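Local structure of sorbitol dehydrogenase (Gluconobacter oxydans, 5ITG) at residues I24-V29 with A56-G61; Y44-L49 with M98-D103; I123-M128 with G272-E277. The protein probably oxidises D-sorbitol to L-sorbose with an NADP cofactor, using a Rossmann-fold domain to hold the nucleotide. All coordinates share one frame; numbering follows the deposited sequence.

All three contacts belong to the Rossmann domain and gather around its main sheet, in which strands 93-106, 56-61, 26-31, 125-128 and 184-187 follow one another side by side. Contact 1 pairs two parallel strands in the middle of this row; its centre is about 9 Å from that of contact 2 and about 10 Å from that of contact 3, while the last two are about 12 Å apart. Along the chain contacts 1 and 2 interleave, and both close before contact 3 opens. Contact 2 fastens helix 41-46 and the residues after it to strand 93-106, and contact 3 brings a late loop to strand 125-128, so distant pieces of chain meet on one sheet.

Contact 1 (I24-V29 with A56-G61); sequences IKPGIV and AIVGVG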
ATOM      1  N   ILE A  24      13.135   3.152 -26.056  1.00 30.36           N
ATOM      2  CA  ILE A  24      11.898   3.462 -25.355  1.00 29.03           C
ATOM      3  C   ILE A  24      11.570   4.952 -25.325  1.00 29.08           C
ATOM      4  O   ILE A  24      12.463   5.798 -25.255  1.00 28.84           O
ATOM      5  CB  ILE A  24      11.920   2.906 -23.905  1.00 27.99           C
ATOM      6  CG1 ILE A  24      13.016   3.588 -23.080  1.00 26.26           C
ATOM      7  CG2 ILE A  24      12.159   1.406 -23.943  1.00 26.86           C
ATOM      8  CD1 ILE A  24      13.061   3.137 -21.625  1.00 25.57           C
ATOM      9  N   LYS A  25      10.277   5.256 -25.388  1.00 28.35           N
ATOM     10  CA  LYS A  25       9.781   6.629 -25.364  1.00 31.07           C
ATOM     11  C   LYS A  25       8.723   6.799 -24.268  1.00 29.95           C
ATOM     12  O   LYS A  25       7.962   5.873 -23.980  1.00 28.98           O
ATOM     13  CB  LYS A  25       9.180   6.988 -26.727  1.00 33.28           C
ATOM     14  CG  LYS A  25      10.194   6.972 -27.869  1.00 36.92           C
ATOM     15  CD  LYS A  25       9.523   7.199 -29.216  1.00 38.56           C
ATOM     16  CE  LYS A  25      10.556   7.394 -30.329  1.00 39.97           C
ATOM     17  NZ  LYS A  25      11.447   6.212 -30.520  1.00 39.94           N
ATOM     18  N   PRO A  26       8.653   7.992 -23.656  1.00 29.61           N
ATOM     19  CA  PRO A  26       7.706   8.327 -22.581  1.00 28.96           C
ATOM     20  C   PRO A  26       6.218   8.156 -22.916  1.00 28.63           C
ATOM     21  O   PRO A  26       5.740   8.623 -23.953  1.00 28.59           O
ATOM     22  CB  PRO A  26       8.046   9.782 -22.258  1.00 29.23           C
ATOM     23  CG  PRO A  26       9.503   9.882 -22.619  1.00 30.41           C
ATOM     24  CD  PRO A  26       9.549   9.131 -23.927  1.00 28.66           C
ATOM     25  N   GLY A  27       5.493   7.487 -22.019  1.00 26.07           N
ATOM     26  CA  GLY A  27       4.069   7.277 -22.206  1.00 22.71           C
ATOM     27  C   GLY A  27       3.315   7.524 -20.910  1.00 21.58           C
ATOM     28  O   GLY A  27       2.083   7.605 -20.888  1.00 20.04           O
ATOM     29  N   ILE A  28       4.071   7.650 -19.823  1.00 20.60           N
ATOM     30  CA  ILE A  28       3.509   7.864 -18.493  1.00 20.38           C
ATOM     31  C   ILE A  28       4.266   8.953 -17.738  1.00 19.20           C
ATOM     32  O   ILE A  28       5.497   9.024 -17.803  1.00 19.33           O
ATOM     33  CB  ILE A  28       3.624   6.576 -17.626  1.00 20.81           C
ATOM     34  CG1 ILE A  28       2.969   5.396 -18.340  1.00 22.88           C
ATOM     35  CG2 ILE A  28       2.983   6.801 -16.252  1.00 20.78           C
ATOM     36  CD1 ILE A  28       3.342   4.053 -17.732  1.00 20.63           C
ATOM     37  N   VAL A  29       3.528   9.803 -17.037  1.00 19.49           N
ATOM     38  CA  VAL A  29       4.139  10.825 -16.197  1.00 18.80           C
ATOM     39  C   VAL A  29       3.742  10.411 -14.786  1.00 19.50           C
ATOM     40  O   VAL A  29       2.561  10.181 -14.516  1.00 19.37           O
ATOM     41  CB  VAL A  29       3.591  12.233 -16.487  1.00 20.44           C
ATOM     42  CG1 VAL A  29       3.965  13.181 -15.345  1.00 18.85           C
ATOM     43  CG2 VAL A  29       4.167  12.748 -17.791  1.00 17.84           C
ATOM     44  N   ALA A  56       7.697   4.557 -21.477  1.00 25.06           N
ATOM     45  CA  ALA A  56       8.732   4.976 -20.541  1.00 24.47           C
ATOM     46  C   ALA A  56       8.054   5.902 -19.551  1.00 21.85           C
ATOM     47  O   ALA A  56       6.983   6.438 -19.838  1.00 21.21           O
ATOM     48  CB  ALA A  56       9.851   5.717 -21.269  1.00 24.82           C
ATOM     49  N   ILE A  57       8.674   6.107 -18.397  1.00 21.99           N
ATOM     50  CA  ILE A  57       8.083   6.961 -17.372  1.00 20.38           C
ATOM     51  C   ILE A  57       8.877   8.238 -17.112  1.00 19.52           C
ATOM     52  O   ILE A  57      10.091   8.201 -16.978  1.00 19.15           O
ATOM     53  CB  ILE A  57       7.960   6.206 -16.021  1.00 19.20           C
ATOM     54  CG1 ILE A  57       7.134   4.927 -16.195  1.00 20.18           C
ATOM     55  CG2 ILE A  57       7.301   7.097 -14.987  1.00 19.02           C
ATOM     56  CD1 ILE A  57       7.182   4.005 -14.970  1.00 17.27           C
ATOM     57  N   VAL A  58       8.174   9.364 -17.039  1.00 20.38           N
ATOM     58  CA  VAL A  58       8.802  10.645 -16.735  1.00 21.70           C
ATOM     59  C   VAL A  58       8.376  10.944 -15.300  1.00 20.39           C
ATOM     60  O   VAL A  58       7.194  11.149 -15.039  1.00 19.57           O
ATOM     61  CB  VAL A  58       8.281  11.782 -17.643  1.00 23.62           C
ATOM     62  CG1 VAL A  58       8.926  13.096 -17.238  1.00 27.00           C
ATOM     63  CG2 VAL A  58       8.576  11.470 -19.102  1.00 26.54           C
ATOM     64  N   GLY A  59       9.328  10.957 -14.375  1.00 20.10           N
ATOM     65  CA  GLY A  59       8.989  11.213 -12.986  1.00 21.76           C
ATOM     66  C   GLY A  59       8.987  12.679 -12.601  1.00 23.08           C
ATOM     67  O   GLY A  59       9.803  13.461 -13.094  1.00 24.92           O
ATOM     68  N   VAL A  60       8.073  13.056 -11.712  1.00 22.24           N
ATOM     69  CA  VAL A  60       7.976  14.438 -11.263  1.00 21.21           C
ATOM     70  C   VAL A  60       7.877  14.554  -9.746  1.00 22.30           C
ATOM     71  O   VAL A  60       7.032  13.916  -9.116  1.00 21.73           O
ATOM     72  CB  VAL A  60       6.742  15.147 -11.874  1.00 20.96           C
ATOM     73  CG1 VAL A  60       6.703  16.603 -11.425  1.00 20.78           C
ATOM     74  CG2 VAL A  60       6.784  15.060 -13.385  1.00 20.22           C
ATOM     75  N   GLY A  61       8.758  15.366  -9.166  1.00 21.86           N
ATOM     76  CA  GLY A  61       8.734  15.589  -7.732  1.00 22.75           C
ATOM     77  C   GLY A  61       7.999  16.899  -7.509  1.00 23.66           C
ATOM     78  O   GLY A  61       8.224  17.861  -8.246  1.00 24.50           O
TER
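Ala56 meets Lys25, Gly27 and Ile28 through flat peptide groups. The amide of Ala56 comes to Lys25 O at an N-O distance of 2.8 Å from above the carbonyl plane, 44° out of it. In return, Ala56 O accepts Gly27 N (2.8 Å) only 19° from the plane, while Ile28 N takes the same Ala56 O at 3.2 Å, nearly along the C=O axis. Two successive amides on one oxygen mark a beta bulge: Pro26 pairs with Ala56 but Ile28 with Ile57, and Gly27 is the extra residue. Beyond it the parallel pairing resumes, Val58 N to Ile28 O at 2.8 Å.

Ile28 and Ile57 lie side by side on one face, pointing the same way, CB of Ile28 4.1 Å from CG1 of Ile57. Both hold CG1 anti to the carbonyl carbon (chi1 -55° in Ile28), which lets them run alongside. The other face carries Val29 and Val58, which helix 111-119 covers. There the Val29 and Val60 side chains cross at a slant, CG1 to CG2 3.9 Å, and Pro26 CB presses on Val58 CG2 at 3.6 Å.

The two strands are joined by the beta-alpha-beta crossover of a Rossmann fold. Across them every polar link runs through the main chain and the side chains that meet each other do so through hydrocarbon alone, so the backbone sets the register, bulge included, and branched residues fill the buried faces.

Contact 2 (Y44-L49 with M98-D103); sequences YVEQIL and MGALRD
Glu46 turns its carboxylate onto the backbone of Gly99. The stronger hydrogen bond runs from Gly99 N to Glu46 OE2, 2.9 Å long; the amide lies on the syn side of that oxygen, 26° out of the carboxylate plane. A weak second bond links the same Gly99 N to Glu46 OE1 at 3.3 Å, so one N-H is shared between the two oxygens. OE1 also sits 2.9 Å from Ala100 N, and it is hydrogen-bonded to the hydroxyl of Tyr19. CG of Glu46 is anti to its backbone N, carrying the chain out from the helix, and a bend at the next bond (chi2 84°) swings the carboxylate carbon over to the loop. An alanine here would probably leave the amide of Gly99 and the hydroxyl of Tyr19 without their carboxylate mate and the short loop less firmly fixed.

The residues involved are helix 41-46 and the turn after it, part of the connection between parallel strands 26-31 and 56-61 of the Rossmann domain, and a short interruption at residues 99-100 of strand 93-106. The carbonyl of Gly99 is gripped as well: Arg102 NE donates to Gly99 O at 2.7 Å, the bond lying in both the carbonyl and the guanidinium plane. Arg102 NH2 is hydrogen-bonded to Asp79 O.

Apolar contacts accompany the polar ones. The selenium of Met98, a selenomethionine, passes Glu46 CG at 4.1 Å, the two side chains set obliquely to each other. Leu49 brings CD2 to Ala100 CA at 3.9 Å, and Val45 CG1 touches the methyl CB of the same alanine at 4.2 Å.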
ATOM      1  N   TYR A  44       6.622  -3.253 -12.975  1.00 18.69           N
ATOM      2  CA  TYR A  44       5.754  -3.893 -13.966  1.00 20.45           C
ATOM      3  C   TYR A  44       5.980  -3.329 -15.367  1.00 20.55           C
ATOM      4  O   TYR A  44       6.017  -4.077 -16.349  1.00 21.10           O
ATOM      5  CB  TYR A  44       4.279  -3.737 -13.571  1.00 19.03           C
ATOM      6  CG  TYR A  44       3.857  -4.643 -12.432  1.00 21.15           C
ATOM      7  CD1 TYR A  44       3.591  -5.997 -12.651  1.00 20.61           C
ATOM      8  CD2 TYR A  44       3.736  -4.149 -11.131  1.00 20.99           C
ATOM      9  CE1 TYR A  44       3.211  -6.842 -11.602  1.00 20.17           C
ATOM     10  CE2 TYR A  44       3.360  -4.982 -10.072  1.00 20.93           C
ATOM     11  CZ  TYR A  44       3.100  -6.323 -10.312  1.00 21.10           C
ATOM     12  OH  TYR A  44       2.738  -7.141  -9.264  1.00 18.90           O
ATOM     13  N   VAL A  45       6.140  -2.012 -15.462  1.00 20.31           N
ATOM     14  CA  VAL A  45       6.369  -1.387 -16.754  1.00 22.00           C
ATOM     15  C   VAL A  45       7.670  -1.902 -17.367  1.00 23.29           C
ATOM     16  O   VAL A  45       7.748  -2.151 -18.576  1.00 24.98           O
ATOM     17  CB  VAL A  45       6.415   0.153 -16.619  1.00 23.74           C
ATOM     18  CG1 VAL A  45       6.906   0.785 -17.916  1.00 24.52           C
ATOM     19  CG2 VAL A  45       5.018   0.673 -16.282  1.00 21.63           C
ATOM     20  N   GLU A  46       8.682  -2.074 -16.525  1.00 23.01           N
ATOM     21  CA  GLU A  46       9.986  -2.562 -16.960  1.00 24.19           C
ATOM     22  C   GLU A  46       9.859  -3.885 -17.717  1.00 25.87           C
ATOM     23  O   GLU A  46      10.646  -4.170 -18.623  1.00 25.64           O
ATOM     24  CB  GLU A  46      10.896  -2.764 -15.743  1.00 27.23           C
ATOM     25  CG  GLU A  46      12.302  -3.239 -16.071  1.00 28.11           C
ATOM     26  CD  GLU A  46      13.227  -2.097 -16.436  1.00 30.19           C
ATOM     27  OE1 GLU A  46      12.726  -1.052 -16.900  1.00 30.33           O
ATOM     28  OE2 GLU A  46      14.455  -2.245 -16.268  1.00 31.43           O
ATOM     29  N   GLN A  47       8.859  -4.681 -17.347  1.00 25.58           N
ATOM     30  CA  GLN A  47       8.642  -5.988 -17.958  1.00 26.95           C
ATOM     31  C   GLN A  47       7.805  -6.010 -19.235  1.00 27.32           C
ATOM     32  O   GLN A  47       7.653  -7.060 -19.849  1.00 28.78           O
ATOM     33  CB  GLN A  47       8.023  -6.931 -16.931  1.00 28.40           C
ATOM     34  CG  GLN A  47       8.874  -7.106 -15.684  1.00 29.07           C
ATOM     35  CD  GLN A  47       8.122  -7.807 -14.573  1.00 34.22           C
ATOM     36  OE1 GLN A  47       7.774  -8.985 -14.690  1.00 36.02           O
ATOM     37  NE2 GLN A  47       7.854  -7.081 -13.486  1.00 32.37           N
ATOM     38  N   ILE A  48       7.253  -4.870 -19.635  1.00 26.37           N
ATOM     39  CA  ILE A  48       6.467  -4.825 -20.866  1.00 27.57           C
ATOM     40  C   ILE A  48       7.068  -3.843 -21.868  1.00 28.51           C
ATOM     41  O   ILE A  48       6.553  -3.676 -22.972  1.00 30.14           O
ATOM     42  CB  ILE A  48       4.988  -4.437 -20.588  1.00 28.48           C
ATOM     43  CG1 ILE A  48       4.913  -3.150 -19.764  1.00 26.22           C
ATOM     44  CG2 ILE A  48       4.281  -5.573 -19.860  1.00 29.44           C
ATOM     45  CD1 ILE A  48       5.279  -1.893 -20.534  1.00 26.01           C
ATOM     46  N   LEU A  49       8.167  -3.202 -21.479  1.00 29.19           N
ATOM     47  CA  LEU A  49       8.833  -2.228 -22.335  1.00 32.43           C
ATOM     48  C   LEU A  49       9.454  -2.890 -23.569  1.00 34.25           C
ATOM     49  O   LEU A  49       9.674  -2.241 -24.593  1.00 32.43           O
ATOM     50  CB  LEU A  49       9.906  -1.494 -21.528  1.00 32.86           C
ATOM     51  CG  LEU A  49       9.864   0.037 -21.520  1.00 35.43           C
ATOM     52  CD1 LEU A  49       8.436   0.535 -21.371  1.00 33.54           C
ATOM     53  CD2 LEU A  49      10.730   0.551 -20.380  1.00 34.30           C
HETATM   54  N   MSE A  98      17.118  -0.987 -13.133  1.00 26.90           N
HETATM   55  CA  MSE A  98      15.866  -0.566 -13.746  1.00 27.28           C
HETATM   56  C   MSE A  98      16.032   0.609 -14.709  1.00 25.98           C
HETATM   57  O   MSE A  98      16.672   1.600 -14.372  1.00 27.39           O
HETATM   58  CB  MSE A  98      14.890  -0.169 -12.640  1.00 29.25           C
HETATM   59  CG  MSE A  98      14.666  -1.247 -11.593  1.00 33.41           C
HETATM   60 SE   MSE A  98      13.306  -2.479 -12.151  0.79 37.97          SE
HETATM   61  CE  MSE A  98      11.795  -1.294 -11.916  1.00 35.40           C
ATOM     62  N   GLY A  99      15.429   0.509 -15.890  1.00 25.02           N
ATOM     63  CA  GLY A  99      15.542   1.585 -16.860  1.00 24.57           C
ATOM     64  C   GLY A  99      14.254   2.284 -17.277  1.00 24.47           C
ATOM     65  O   GLY A  99      14.296   3.232 -18.063  1.00 23.68           O
ATOM     66  N   ALA A 100      13.114   1.848 -16.742  1.00 22.51           N
ATOM     67  CA  ALA A 100      11.820   2.434 -17.101  1.00 23.15           C
ATOM     68  C   ALA A 100      11.667   3.943 -16.861  1.00 23.13           C
ATOM     69  O   ALA A 100      10.968   4.623 -17.615  1.00 22.35           O
ATOM     70  CB  ALA A 100      10.694   1.683 -16.385  1.00 23.36           C
ATOM     71  N   LEU A 101      12.303   4.455 -15.813  1.00 22.85           N
ATOM     72  CA  LEU A 101      12.234   5.878 -15.473  1.00 24.51           C
ATOM     73  C   LEU A 101      13.273   6.608 -16.314  1.00 25.81           C
ATOM     74  O   LEU A 101      14.465   6.541 -16.018  1.00 24.99           O
ATOM     75  CB  LEU A 101      12.535   6.069 -13.985  1.00 22.09           C
ATOM     76  CG  LEU A 101      12.418   7.467 -13.376  1.00 22.34           C
ATOM     77  CD1 LEU A 101      10.990   7.980 -13.505  1.00 23.82           C
ATOM     78  CD2 LEU A 101      12.829   7.402 -11.919  1.00 22.63           C
ATOM     79  N   ARG A 102      12.821   7.308 -17.354  1.00 26.40           N
ATOM     80  CA  ARG A 102      13.740   7.994 -18.256  1.00 28.67           C
ATOM     81  C   ARG A 102      14.051   9.455 -17.963  1.00 30.30           C
ATOM     82  O   ARG A 102      14.956  10.029 -18.565  1.00 30.08           O
ATOM     83  CB  ARG A 102      13.250   7.850 -19.700  1.00 29.15           C
ATOM     84  CG  ARG A 102      13.396   6.437 -20.269  1.00 29.55           C
ATOM     85  CD  ARG A 102      14.861   6.012 -20.372  1.00 29.32           C
ATOM     86  NE  ARG A 102      15.371   5.416 -19.138  1.00 31.75           N
ATOM     87  CZ  ARG A 102      16.489   5.794 -18.521  1.00 32.51           C
ATOM     88  NH1 ARG A 102      17.225   6.780 -19.018  1.00 33.68           N
ATOM     89  NH2 ARG A 102      16.878   5.179 -17.411  1.00 32.31           N
ATOM     90  N   ASP A 103      13.306  10.067 -17.054  1.00 31.89           N
ATOM     91  CA  ASP A 103      13.575  11.451 -16.697  1.00 32.85           C
ATOM     92  C   ASP A 103      12.975  11.729 -15.332  1.00 33.73           C
ATOM     93  O   ASP A 103      11.968  11.126 -14.952  1.00 33.56           O
ATOM     94  CB  ASP A 103      12.973  12.413 -17.726  1.00 34.04           C
ATOM     95  CG  ASP A 103      13.748  13.725 -17.825  1.00 37.10           C
ATOM     96  OD1 ASP A 103      14.443  14.092 -16.850  1.00 35.61           O
ATOM     97  OD2 ASP A 103      13.653  14.391 -18.879  1.00 38.53           O
TER

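Contact 3 (I123-M128 with G272-E277); sequences IRIVSM and GRPPLE
Ile125, at the start of strand 125-128 in the Rossmann sheet, meets Pro274 in the loop that joins strands 263-266 and 282-284 of a separate small sheet. The two side chains reach toward each other tip to tip, Ile125 CD1 standing 3.8 Å from Pro274 CD. CD1 gets there because the isoleucine chain is extended at its second torsion (chi2 172°), which carries the methyl away from the strand. The same methyl lies 4.3 Å from Arg273 CA.

Beside this apolar touch a water ties the two backbones together. It donates one hydrogen to Arg124 O at 2.9 Å and the other to Gly272 O at 2.6 Å, spending both its protons on the contact. The guanidinium of Arg124 only skirts the loop, NH1 coming to 4.4 Å from Gly272 CA. The backbone angles of Gly272 (phi 85°, psi 165°) are ones that favour glycine.

The loop is braced within itself as well. Pro275 is the centre of an inverse gamma turn, and Arg273 NH1 donates to Pro274 O and forms a salt bridge with Glu277 OE1 at 3.0 Å, meeting the syn lone pair of that oxygen. Arg273 NE has a further salt-bridge partner in Asp267.

Strand 125-128 runs between strands 26-31 and 184-187, and Ile125 also packs on Thr184 and Met186 of the latter and on Phe269. Trp55 touches both Arg124 and Pro274, while on the loop's side Arg273, Leu276 and Glu277 rest on Met283 of strand 282-284.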
ATOM      1  N   ILE A 123       1.842  10.904 -23.982  1.00 24.39           N
ATOM      2  CA  ILE A 123       1.592  10.675 -22.560  1.00 24.24           C
ATOM      3  C   ILE A 123       0.109  10.344 -22.436  1.00 23.95           C
ATOM      4  O   ILE A 123      -0.749  11.214 -22.583  1.00 24.61           O
ATOM      5  CB  ILE A 123       1.934  11.923 -21.730  1.00 24.46           C
ATOM      6  CG1 ILE A 123       3.453  12.119 -21.712  1.00 25.99           C
ATOM      7  CG2 ILE A 123       1.373  11.797 -20.324  1.00 24.13           C
ATOM      8  CD1 ILE A 123       4.231  10.892 -21.248  1.00 24.52           C
ATOM      9  N   ARG A 124      -0.184   9.075 -22.183  1.00 22.80           N
ATOM     10  CA  ARG A 124      -1.564   8.612 -22.089  1.00 21.88           C
ATOM     11  C   ARG A 124      -2.009   8.220 -20.680  1.00 20.94           C
ATOM     12  O   ARG A 124      -3.188   7.947 -20.435  1.00 20.59           O
ATOM     13  CB  ARG A 124      -1.749   7.449 -23.058  1.00 24.87           C
ATOM     14  CG  ARG A 124      -1.505   7.852 -24.508  1.00 25.31           C
ATOM     15  CD  ARG A 124      -1.595   6.667 -25.452  1.00 31.70           C
ATOM     16  NE  ARG A 124      -0.330   5.958 -25.593  1.00 35.74           N
ATOM     17  CZ  ARG A 124      -0.200   4.782 -26.203  1.00 36.38           C
ATOM     18  NH1 ARG A 124      -1.263   4.179 -26.723  1.00 36.53           N
ATOM     19  NH2 ARG A 124       0.993   4.214 -26.300  1.00 36.12           N
ATOM     20  N   ILE A 125      -1.059   8.194 -19.753  1.00 20.34           N
ATOM     21  CA  ILE A 125      -1.355   7.865 -18.367  1.00 18.45           C
ATOM     22  C   ILE A 125      -0.577   8.766 -17.426  1.00 16.28           C
ATOM     23  O   ILE A 125       0.607   9.017 -17.626  1.00 16.86           O
ATOM     24  CB  ILE A 125      -0.970   6.410 -18.017  1.00 16.66           C
ATOM     25  CG1 ILE A 125      -1.874   5.426 -18.769  1.00 17.52           C
ATOM     26  CG2 ILE A 125      -1.098   6.191 -16.504  1.00 17.15           C
ATOM     27  CD1 ILE A 125      -1.428   3.980 -18.631  1.00 18.94           C
ATOM     28  N   VAL A 126      -1.258   9.250 -16.401  1.00 16.11           N
ATOM     29  CA  VAL A 126      -0.630  10.076 -15.384  1.00 18.88           C
ATOM     30  C   VAL A 126      -0.826   9.323 -14.067  1.00 15.85           C
ATOM     31  O   VAL A 126      -1.935   9.257 -13.545  1.00 19.72           O
ATOM     32  CB  VAL A 126      -1.295  11.468 -15.296  1.00 18.55           C
ATOM     33  CG1 VAL A 126      -0.683  12.260 -14.151  1.00 21.19           C
ATOM     34  CG2 VAL A 126      -1.110  12.213 -16.612  1.00 18.71           C
ATOM     35  N   SER A 127       0.242   8.733 -13.545  1.00 18.35           N
ATOM     36  CA  SER A 127       0.143   7.975 -12.301  1.00 17.71           C
ATOM     37  C   SER A 127       0.682   8.765 -11.121  1.00 19.23           C
ATOM     38  O   SER A 127       1.283   9.825 -11.301  1.00 20.98           O
ATOM     39  CB  SER A 127       0.875   6.630 -12.436  1.00 19.44           C
ATOM     40  OG  SER A 127       2.240   6.793 -12.781  1.00 19.16           O
HETATM   41  N   MSE A 128       0.458   8.261  -9.911  1.00 20.46           N
HETATM   42  CA  MSE A 128       0.925   8.966  -8.727  1.00 20.69           C
HETATM   43  C   MSE A 128       0.938   8.132  -7.445  1.00 19.58           C
HETATM   44  O   MSE A 128       0.147   7.207  -7.272  1.00 19.94           O
HETATM   45  CB  MSE A 128       0.042  10.198  -8.503  1.00 21.77           C
HETATM   46  CG  MSE A 128      -1.412   9.834  -8.223  1.00 25.03           C
HETATM   47 SE   MSE A 128      -2.666  11.281  -8.503  0.89 32.38          SE
HETATM   48  CE  MSE A 128      -2.350  11.527 -10.404  1.00 26.06           C
ATOM     49  N   GLY A 272      -5.733   4.181 -24.116  1.00 27.32           N
ATOM     50  CA  GLY A 272      -4.762   3.106 -24.202  1.00 25.01           C
ATOM     51  C   GLY A 272      -3.953   2.853 -22.943  1.00 24.82           C
ATOM     52  O   GLY A 272      -3.913   3.679 -22.029  1.00 23.15           O
ATOM     53  N   ARG A 273      -3.297   1.699 -22.909  1.00 25.04           N
ATOM     54  CA  ARG A 273      -2.477   1.304 -21.770  1.00 25.22           C
ATOM     55  C   ARG A 273      -1.483   0.232 -22.186  1.00 25.24           C
ATOM     56  O   ARG A 273      -1.665  -0.434 -23.208  1.00 24.72           O
ATOM     57  CB  ARG A 273      -3.350   0.734 -20.652  1.00 24.09           C
ATOM     58  CG  ARG A 273      -4.043  -0.579 -21.023  1.00 24.38           C
ATOM     59  CD  ARG A 273      -4.586  -1.280 -19.783  1.00 22.66           C
ATOM     60  NE  ARG A 273      -5.421  -2.450 -20.076  1.00 21.23           N
ATOM     61  CZ  ARG A 273      -4.963  -3.635 -20.471  1.00 21.55           C
ATOM     62  NH1 ARG A 273      -3.660  -3.834 -20.634  1.00 21.67           N
ATOM     63  NH2 ARG A 273      -5.818  -4.633 -20.684  1.00 22.98           N
ATOM     64  N   PRO A 274      -0.412   0.057 -21.399  1.00 25.22           N
ATOM     65  CA  PRO A 274       0.601  -0.957 -21.704  1.00 25.32           C
ATOM     66  C   PRO A 274      -0.037  -2.341 -21.551  1.00 25.87           C
ATOM     67  O   PRO A 274      -1.093  -2.476 -20.929  1.00 25.30           O
ATOM     68  CB  PRO A 274       1.666  -0.721 -20.636  1.00 26.44           C
ATOM     69  CG  PRO A 274       1.472   0.711 -20.236  1.00 27.53           C
ATOM     70  CD  PRO A 274      -0.015   0.874 -20.242  1.00 25.18           C
ATOM     71  N   PRO A 275       0.587  -3.382 -22.122  1.00 24.95           N
ATOM     72  CA  PRO A 275       0.036  -4.736 -22.007  1.00 24.30           C
ATOM     73  C   PRO A 275       0.469  -5.325 -20.663  1.00 23.85           C
ATOM     74  O   PRO A 275       1.151  -6.344 -20.605  1.00 25.01           O
ATOM     75  CB  PRO A 275       0.668  -5.453 -23.192  1.00 25.49           C
ATOM     76  CG  PRO A 275       2.046  -4.840 -23.230  1.00 23.74           C
ATOM     77  CD  PRO A 275       1.759  -3.364 -23.022  1.00 25.54           C
ATOM     78  N   LEU A 276       0.064  -4.662 -19.583  1.00 24.09           N
ATOM     79  CA  LEU A 276       0.421  -5.060 -18.221  1.00 23.52           C
ATOM     80  C   LEU A 276       0.110  -6.508 -17.835  1.00 21.95           C
ATOM     81  O   LEU A 276       0.794  -7.084 -16.984  1.00 20.32           O
ATOM     82  CB  LEU A 276      -0.227  -4.092 -17.223  1.00 21.97           C
ATOM     83  CG  LEU A 276       0.200  -2.632 -17.423  1.00 23.12           C
ATOM     84  CD1 LEU A 276      -0.590  -1.703 -16.500  1.00 23.55           C
ATOM     85  CD2 LEU A 276       1.682  -2.510 -17.154  1.00 21.75           C
ATOM     86  N   GLU A 277      -0.914  -7.105 -18.435  1.00 23.38           N
ATOM     87  CA  GLU A 277      -1.222  -8.494 -18.110  1.00 24.08           C
ATOM     88  C   GLU A 277       0.011  -9.362 -18.362  1.00 24.48           C
ATOM     89  O   GLU A 277       0.286 -10.296 -17.611  1.00 25.64           O
ATOM     90  CB  GLU A 277      -2.411  -9.005 -18.937  1.00 28.57           C
ATOM     91  CG  GLU A 277      -2.230  -8.979 -20.451  1.00 31.23           C
ATOM     92  CD  GLU A 277      -2.156  -7.570 -21.018  1.00 35.44           C
ATOM     93  OE1 GLU A 277      -2.900  -6.692 -20.538  1.00 34.02           O
ATOM     94  OE2 GLU A 277      -1.363  -7.348 -21.961  1.00 38.37           O
TER
HETATM   95  O   HOH W   1      -5.046   5.866 -21.162  1.00 22.05           O